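Local coordinates for protein polyketide Synthase III (Ectocarpus siliculosus, PDB 4B0N) that probably acts as a chalcone synthase-like type III polyketide synthase, an acyltransferase linked to making phlorotannin monomers in this brown alga, at residues Q118-R124 / I286-I291. Numbering follows the deposited sequence.
With ACD (arachidonic acid), chain D.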
loop_
_atom_site.group_PDB
_atom_site.type_symbol
_atom_site.label_atom_id
_atom_site.label_comp_id
_atom_site.label_asym_id
_atom_site.label_seq_id
_atom_site.Cartn_x
_atom_site.Cartn_y
_atom_site.Cartn_z
ATOM N N GLN A 118 -20.856 10.964 14.978
ATOM C CA GLN A 118 -20.199 11.985 14.169
ATOM C C GLN A 118 -18.787 12.196 14.697
ATOM O O GLN A 118 -18.581 12.899 15.692
ATOM C CB GLN A 118 -20.975 13.309 14.217
ATOM C CG GLN A 118 -22.442 13.217 13.822
ATOM C CD GLN A 118 -22.660 13.284 12.324
ATOM O OE1 GLN A 118 -22.376 14.299 11.686
ATOM N NE2 GLN A 118 -23.183 12.201 11.756
ATOM N N VAL A 119 -17.821 11.556 14.043
ATOM C CA VAL A 119 -16.409 11.705 14.388
ATOM C C VAL A 119 -15.600 11.967 13.115
ATOM O O VAL A 119 -15.736 11.232 12.133
ATOM C CB VAL A 119 -15.847 10.464 15.116
ATOM C CG1 VAL A 119 -14.420 10.714 15.572
ATOM C CG2 VAL A 119 -16.713 10.090 16.311
ATOM N N PRO A 120 -14.771 13.028 13.119
ATOM C CA PRO A 120 -13.914 13.338 11.974
ATOM C C PRO A 120 -12.916 12.213 11.683
ATOM O O PRO A 120 -12.468 11.541 12.620
ATOM C CB PRO A 120 -13.178 14.601 12.427
ATOM C CG PRO A 120 -14.092 15.228 13.420
ATOM C CD PRO A 120 -14.693 14.074 14.155
ATOM N N VAL A 121 -12.584 12.021 10.401
ATOM C CA VAL A 121 -11.669 10.952 9.968
ATOM C C VAL A 121 -10.343 10.934 10.709
ATOM O O VAL A 121 -9.855 9.864 11.068
ATOM C CB VAL A 121 -11.351 10.972 8.451
ATOM C CG1 VAL A 121 -11.969 9.772 7.750
ATOM C CG2 VAL A 121 -11.744 12.290 7.799
ATOM N N ASP A 122 -9.758 12.109 10.923
ATOM C CA ASP A 122 -8.458 12.191 11.584
ATOM C C ASP A 122 -8.505 11.663 13.017
ATOM O O ASP A 122 -7.591 10.955 13.442
ATOM C CB ASP A 122 -7.864 13.606 11.514
ATOM C CG ASP A 122 -8.822 14.679 11.990
ATOM O OD1 ASP A 122 -9.974 14.728 11.501
ATOM O OD2 ASP A 122 -8.408 15.489 12.844
ATOM N N VAL A 123 -9.579 11.984 13.740
ATOM C CA VAL A 123 -9.788 11.480 15.104
ATOM C C VAL A 123 -10.034 9.966 15.089
ATOM O O VAL A 123 -9.534 9.240 15.955
ATOM C CB VAL A 123 -10.950 12.210 15.819
ATOM C CG1 VAL A 123 -11.037 11.801 17.285
ATOM C CG2 VAL A 123 -10.790 13.719 15.706
ATOM N N ARG A 124 -10.792 9.500 14.095
ATOM C CA ARG A 124 -11.027 8.068 13.887
ATOM C C ARG A 124 -9.728 7.310 13.603
ATOM O O ARG A 124 -9.518 6.211 14.120
ATOM C CB ARG A 124 -12.040 7.833 12.759
ATOM C CG ARG A 124 -13.474 8.173 13.134
ATOM C CD ARG A 124 -14.447 7.892 12.000
ATOM N NE ARG A 124 -15.768 8.462 12.269
ATOM C CZ ARG A 124 -16.810 7.791 12.758
ATOM N NH1 ARG A 124 -16.724 6.497 13.036
ATOM N NH2 ARG A 124 -17.956 8.423 12.963
ATOM N N ILE A 286 -13.256 7.192 1.335
ATOM C CA ILE A 286 -12.904 7.884 2.564
ATOM C C ILE A 286 -13.713 9.173 2.632
ATOM O O ILE A 286 -13.395 10.152 1.957
ATOM C CB ILE A 286 -11.398 8.203 2.662
ATOM C CG1 ILE A 286 -10.554 6.966 2.337
ATOM C CG2 ILE A 286 -11.071 8.745 4.049
ATOM C CD1 ILE A 286 -9.078 7.261 2.170
ATOM N N LYS A 287 -14.771 9.151 3.436
ATOM C CA LYS A 287 -15.621 10.316 3.655
ATOM C C LYS A 287 -15.176 11.061 4.921
ATOM O O LYS A 287 -14.419 10.509 5.719
ATOM C CB LYS A 287 -17.088 9.883 3.759
ATOM C CG LYS A 287 -17.703 9.457 2.436
ATOM C CD LYS A 287 -19.072 8.823 2.626
ATOM C CE LYS A 287 -19.675 8.418 1.288
ATOM N NZ LYS A 287 -20.937 7.643 1.444
ATOM N N PRO A 288 -15.627 12.322 5.103
ATOM C CA PRO A 288 -15.292 13.085 6.312
ATOM C C PRO A 288 -15.667 12.401 7.635
ATOM O O PRO A 288 -14.985 12.606 8.642
ATOM C CB PRO A 288 -16.095 14.375 6.139
ATOM C CG PRO A 288 -16.188 14.550 4.664
ATOM C CD PRO A 288 -16.336 13.160 4.114
ATOM N N ASN A 289 -16.732 11.600 7.633
ATOM C CA ASN A 289 -17.166 10.907 8.849
ATOM C C ASN A 289 -16.616 9.480 8.977
ATOM O O ASN A 289 -17.153 8.654 9.723
ATOM C CB ASN A 289 -18.694 10.919 8.964
ATOM C CG ASN A 289 -19.177 10.674 10.383
ATOM O OD1 ASN A 289 -18.523 11.056 11.354
ATOM N ND2 ASN A 289 -20.333 10.035 10.507
ATOM N N GLY A 290 -15.534 9.199 8.256
ATOM C CA GLY A 290 -14.880 7.900 8.329
ATOM C C GLY A 290 -14.766 7.193 6.994
ATOM O O GLY A 290 -15.378 7.607 6.006
ATOM N N ILE A 291 -13.965 6.128 6.973
ATOM C CA ILE A 291 -13.846 5.256 5.808
ATOM C C ILE A 291 -15.096 4.386 5.731
ATOM O O ILE A 291 -15.482 3.752 6.718
ATOM C CB ILE A 291 -12.591 4.362 5.894
ATOM C CG1 ILE A 291 -11.323 5.225 5.913
ATOM C CG2 ILE A 291 -12.562 3.369 4.738
ATOM C CD1 ILE A 291 -10.070 4.496 6.348
HETATM C C1 ACD D . -15.618 -5.697 1.611
HETATM C C2 ACD D . -14.480 -4.704 1.525
HETATM C C3 ACD D . -14.175 -4.147 2.912
HETATM C C4 ACD D . -13.742 -2.688 2.836
HETATM C C5 ACD D . -13.857 -2.041 4.195
HETATM C C6 ACD D . -13.553 -0.757 4.361
HETATM C C7 ACD D . -13.665 -0.138 5.733
HETATM C C8 ACD D . -15.071 0.326 6.024
HETATM C C9 ACD D . -15.484 0.389 7.289
HETATM C C10 ACD D . -16.882 0.857 7.617
HETATM C C11 ACD D . -17.654 -0.246 8.296
HETATM C C12 ACD D . -18.318 -0.001 9.423
HETATM C C13 ACD D . -19.091 -1.115 10.088
HETATM C C14 ACD D . -18.766 -1.188 11.561
HETATM C C15 ACD D . -19.210 -2.218 12.279
HETATM C C16 ACD D . -18.905 -2.320 13.753
HETATM C C17 ACD D . -20.033 -1.666 14.542
HETATM C C18 ACD D . -20.914 -2.684 15.256
HETATM C C19 ACD D . -22.375 -2.263 15.164
HETATM C C20 ACD D . -23.246 -3.099 16.073
HETATM O O1 ACD D . -15.503 -6.803 1.034
#
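The beta-hairpin formed by strands 282-287 and 290-295, closed by a type I turn from Lys287 to Gly290, docks against the N-terminal end of helix 121-146, where Asn289 meets Val119 and Arg124, and Val121 meets the turn backbone. Asn289 reaches across with its amide: CG stands anti to the backbone N (chi1 -160°), which carries OD1 to the loop ahead of the helix. There Val119 N donates to Asn289 OD1 at 2.8 Å, in the carbonyl plane, and Arg124 NH2 gives the same oxygen a second bond of 3.1 Å from above that plane. The guanidinium and amide planes stand nearly perpendicular, 88° apart. Arg124 NE turns back to Val119 O (2.8 Å), which lies at the guanidinium edge, while Asn289 O sits over one face. Thus one arginine ties the helix, the loop before it and the turn together. A leucine in place of Arg124 would probably weaken the tie between turn and helix, since Val119 O loses the NE donor and Asn289 OD1 keeps only the bond from Val119 N. One turn residue earlier, Val121 N makes a weak bond to Pro288 O, 3.0 Å away, joining the first turn of the helix to the hairpin. Val121 CG1 packs on Gly290 CA at 3.5 Å and touches Ile286 CG2 (3.9 Å). Gly290 adopts backbone angles that a CB would not tolerate. On the next residue, Ile291 CG2 lies 3.8 Å from C7 of arachidonic acid, so the hairpin leads from this junction into the fatty-acid pocket. The contact joins the N- and C-terminal family regions of the thiolase-like fold: Arg124 NH1 also binds the carbonyls of Val226 and Thr228, between strand 215-223 and helix 234-242, and Pro288 of the second subunit packs on Val121.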